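Local coordinates for protein abietadiene synthase, chloroplastic (Abies grandis, PDB 3S9V) that belongs to the plant terpene synthases, being a chloroplastic, mainly helical enzyme that carries the metal-binding domain of that family, at residues E630-A635 / T677-N682. Residues are numbered along the deposited sequence; the frame is centred on the assembly and turned at random.
Sequences EYIENA and TGRLVN
Arg679 reaches from helix 669-693 across to helix 628-638, and its course illustrates how one long side chain can serve an apolar and a polar contact at once. The two short segments cross steeply, at 113° between their chain directions, with axes 10.0 Å apart at closest approach. CG of Arg679 stands anti to the backbone N (chi1 179°), which sends the chain toward the other helix; bends at chi2 and chi3 then lay its methylenes along Ala635. The methyl of Ala635 points into this contact, its CB 3.7 Å from Arg679 CG, and also lies 3.5 Å above one face of the Tyr631 ring, offset toward the rim. The modelled position of the Ala635 carbonyl oxygen is not fully secure. Arg679 NH2 nevertheless points almost straight at it, a weak hydrogen bond of 3.5 Å between NH2 and Ala635 O that meets the guanidinium at its edge, in plane. Over one guanidinium face sits the hydroxyl of Tyr631, with OH 3.8 Å from Arg679 NE and the two planes 66° apart. Both polar ends share a stronger partner, Asp683, one turn beyond Arg679 on its own helix: it takes a salt bridge from Arg679 NE through OD1 and is hydrogen-bonded to Tyr631 OH through OD2. Alongside, Ile632 CD1 touches Arg679 CG and, crossing Leu680 at about a right angle, presses against its CD2 at a tight 3.4 Å. Leu680 packs further against Val722 of helix 712-736. The helix bearing Arg679 continues through Asn682, Asp683 and Thr686, a sequence consistent with the NSE/DTE metal-binding motif of the class I terpene synthase alpha-helical fold.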
loop_
_atom_site.group_PDB
_atom_site.type_symbol
_atom_site.label_atom_id
_atom_site.label_comp_id
_atom_site.label_asym_id
_atom_site.label_seq_id
_atom_site.Cartn_x
_atom_site.Cartn_y
_atom_site.Cartn_z
ATOM N N GLU A 630 -29.537 -9.961 -21.324
ATOM C CA GLU A 630 -29.209 -11.046 -22.229
ATOM C C GLU A 630 -27.828 -10.852 -22.823
ATOM O O GLU A 630 -27.059 -11.802 -22.914
ATOM C CB GLU A 630 -30.232 -11.171 -23.355
ATOM C CG GLU A 630 -29.876 -12.262 -24.363
ATOM C CD GLU A 630 -31.015 -12.598 -25.317
ATOM O OE1 GLU A 630 -31.512 -11.684 -26.004
ATOM O OE2 GLU A 630 -31.408 -13.781 -25.387
ATOM N N TYR A 631 -27.511 -9.622 -23.215
ATOM C CA TYR A 631 -26.205 -9.338 -23.797
ATOM C C TYR A 631 -25.092 -9.613 -22.795
ATOM O O TYR A 631 -24.184 -10.413 -23.058
ATOM C CB TYR A 631 -26.115 -7.882 -24.261
ATOM C CG TYR A 631 -24.714 -7.479 -24.679
ATOM C CD1 TYR A 631 -23.877 -6.794 -23.805
ATOM C CD2 TYR A 631 -24.213 -7.822 -25.938
ATOM C CE1 TYR A 631 -22.570 -6.456 -24.172
ATOM C CE2 TYR A 631 -22.910 -7.493 -26.315
ATOM C CZ TYR A 631 -22.097 -6.809 -25.426
ATOM O OH TYR A 631 -20.816 -6.469 -25.792
ATOM N N ILE A 632 -25.167 -8.948 -21.648
ATOM C CA ILE A 632 -24.164 -9.123 -20.612
ATOM C C ILE A 632 -23.918 -10.576 -20.222
ATOM O O ILE A 632 -22.777 -10.957 -20.007
ATOM C CB ILE A 632 -24.504 -8.288 -19.357
ATOM C CG1 ILE A 632 -23.780 -6.949 -19.448
ATOM C CG2 ILE A 632 -24.060 -9.002 -18.090
ATOM C CD1 ILE A 632 -22.264 -7.096 -19.581
ATOM N N GLU A 633 -24.969 -11.389 -20.127
ATOM C CA GLU A 633 -24.767 -12.793 -19.776
ATOM C C GLU A 633 -23.850 -13.515 -20.770
ATOM O O GLU A 633 -22.963 -14.261 -20.360
ATOM C CB GLU A 633 -26.104 -13.528 -19.669
ATOM C CG GLU A 633 -26.910 -13.138 -18.433
ATOM C CD GLU A 633 -26.094 -13.201 -17.138
ATOM O OE1 GLU A 633 -25.453 -14.244 -16.877
ATOM O OE2 GLU A 633 -26.101 -12.205 -16.379
ATOM N N ASN A 634 -24.057 -13.296 -22.068
ATOM C CA ASN A 634 -23.213 -13.925 -23.089
ATOM C C ASN A 634 -21.854 -13.212 -23.212
ATOM O O ASN A 634 -20.809 -13.854 -23.341
ATOM C CB ASN A 634 -23.905 -13.890 -24.450
ATOM C CG ASN A 634 -23.125 -14.639 -25.514
ATOM O OD1 ASN A 634 -23.024 -15.863 -25.479
ATOM N ND2 ASN A 634 -22.561 -13.908 -26.459
ATOM N N ALA A 635 -21.885 -11.881 -23.161
ATOM C CA ALA A 635 -20.683 -11.064 -23.284
ATOM C C ALA A 635 -19.698 -11.254 -22.124
ATOM O O ALA A 635 -18.486 -11.097 -22.296
ATOM C CB ALA A 635 -21.079 -9.586 -23.428
ATOM N N THR A 677 -16.853 -7.739 -14.954
ATOM C CA THR A 677 -16.075 -6.503 -14.885
ATOM C C THR A 677 -15.176 -6.303 -16.108
ATOM O O THR A 677 -15.004 -5.173 -16.578
ATOM C CB THR A 677 -15.193 -6.425 -13.609
ATOM O OG1 THR A 677 -14.229 -7.487 -13.614
ATOM C CG2 THR A 677 -16.058 -6.506 -12.357
ATOM N N GLY A 678 -14.606 -7.389 -16.619
ATOM C CA GLY A 678 -13.737 -7.275 -17.777
ATOM C C GLY A 678 -14.534 -6.802 -18.975
ATOM O O GLY A 678 -14.124 -5.892 -19.701
ATOM N N ARG A 679 -15.689 -7.416 -19.181
ATOM C CA ARG A 679 -16.549 -7.047 -20.292
ATOM C C ARG A 679 -16.963 -5.579 -20.256
ATOM O O ARG A 679 -16.889 -4.883 -21.265
ATOM C CB ARG A 679 -17.826 -7.877 -20.280
ATOM C CG ARG A 679 -18.784 -7.512 -21.409
ATOM C CD ARG A 679 -18.389 -8.285 -22.637
ATOM N NE ARG A 679 -17.811 -7.468 -23.683
ATOM C CZ ARG A 679 -17.150 -7.960 -24.728
ATOM N NH1 ARG A 679 -16.662 -7.134 -25.643
ATOM N NH2 ARG A 679 -16.961 -9.270 -24.854
ATOM N N LEU A 680 -17.424 -5.122 -19.100
ATOM C CA LEU A 680 -17.886 -3.744 -18.965
ATOM C C LEU A 680 -16.807 -2.676 -19.142
ATOM O O LEU A 680 -17.053 -1.652 -19.786
ATOM C CB LEU A 680 -18.583 -3.545 -17.612
ATOM C CG LEU A 680 -19.818 -4.416 -17.344
ATOM C CD1 LEU A 680 -20.471 -4.003 -16.033
ATOM C CD2 LEU A 680 -20.807 -4.260 -18.481
ATOM N N VAL A 681 -15.622 -2.890 -18.576
ATOM C CA VAL A 681 -14.579 -1.887 -18.724
ATOM C C VAL A 681 -14.200 -1.808 -20.194
ATOM O O VAL A 681 -14.028 -0.721 -20.739
ATOM C CB VAL A 681 -13.325 -2.210 -17.872
ATOM C CG1 VAL A 681 -12.549 -3.381 -18.463
ATOM C CG2 VAL A 681 -12.444 -0.968 -17.780
ATOM N N ASN A 682 -14.107 -2.972 -20.829
ATOM C CA ASN A 682 -13.767 -3.078 -22.243
ATOM C C ASN A 682 -14.796 -2.346 -23.110
ATOM O O ASN A 682 -14.433 -1.611 -24.032
ATOM C CB ASN A 682 -13.699 -4.563 -22.632
ATOM C CG ASN A 682 -13.329 -4.783 -24.095
ATOM O OD1 ASN A 682 -14.083 -4.428 -24.996
ATOM N ND2 ASN A 682 -12.162 -5.382 -24.332
#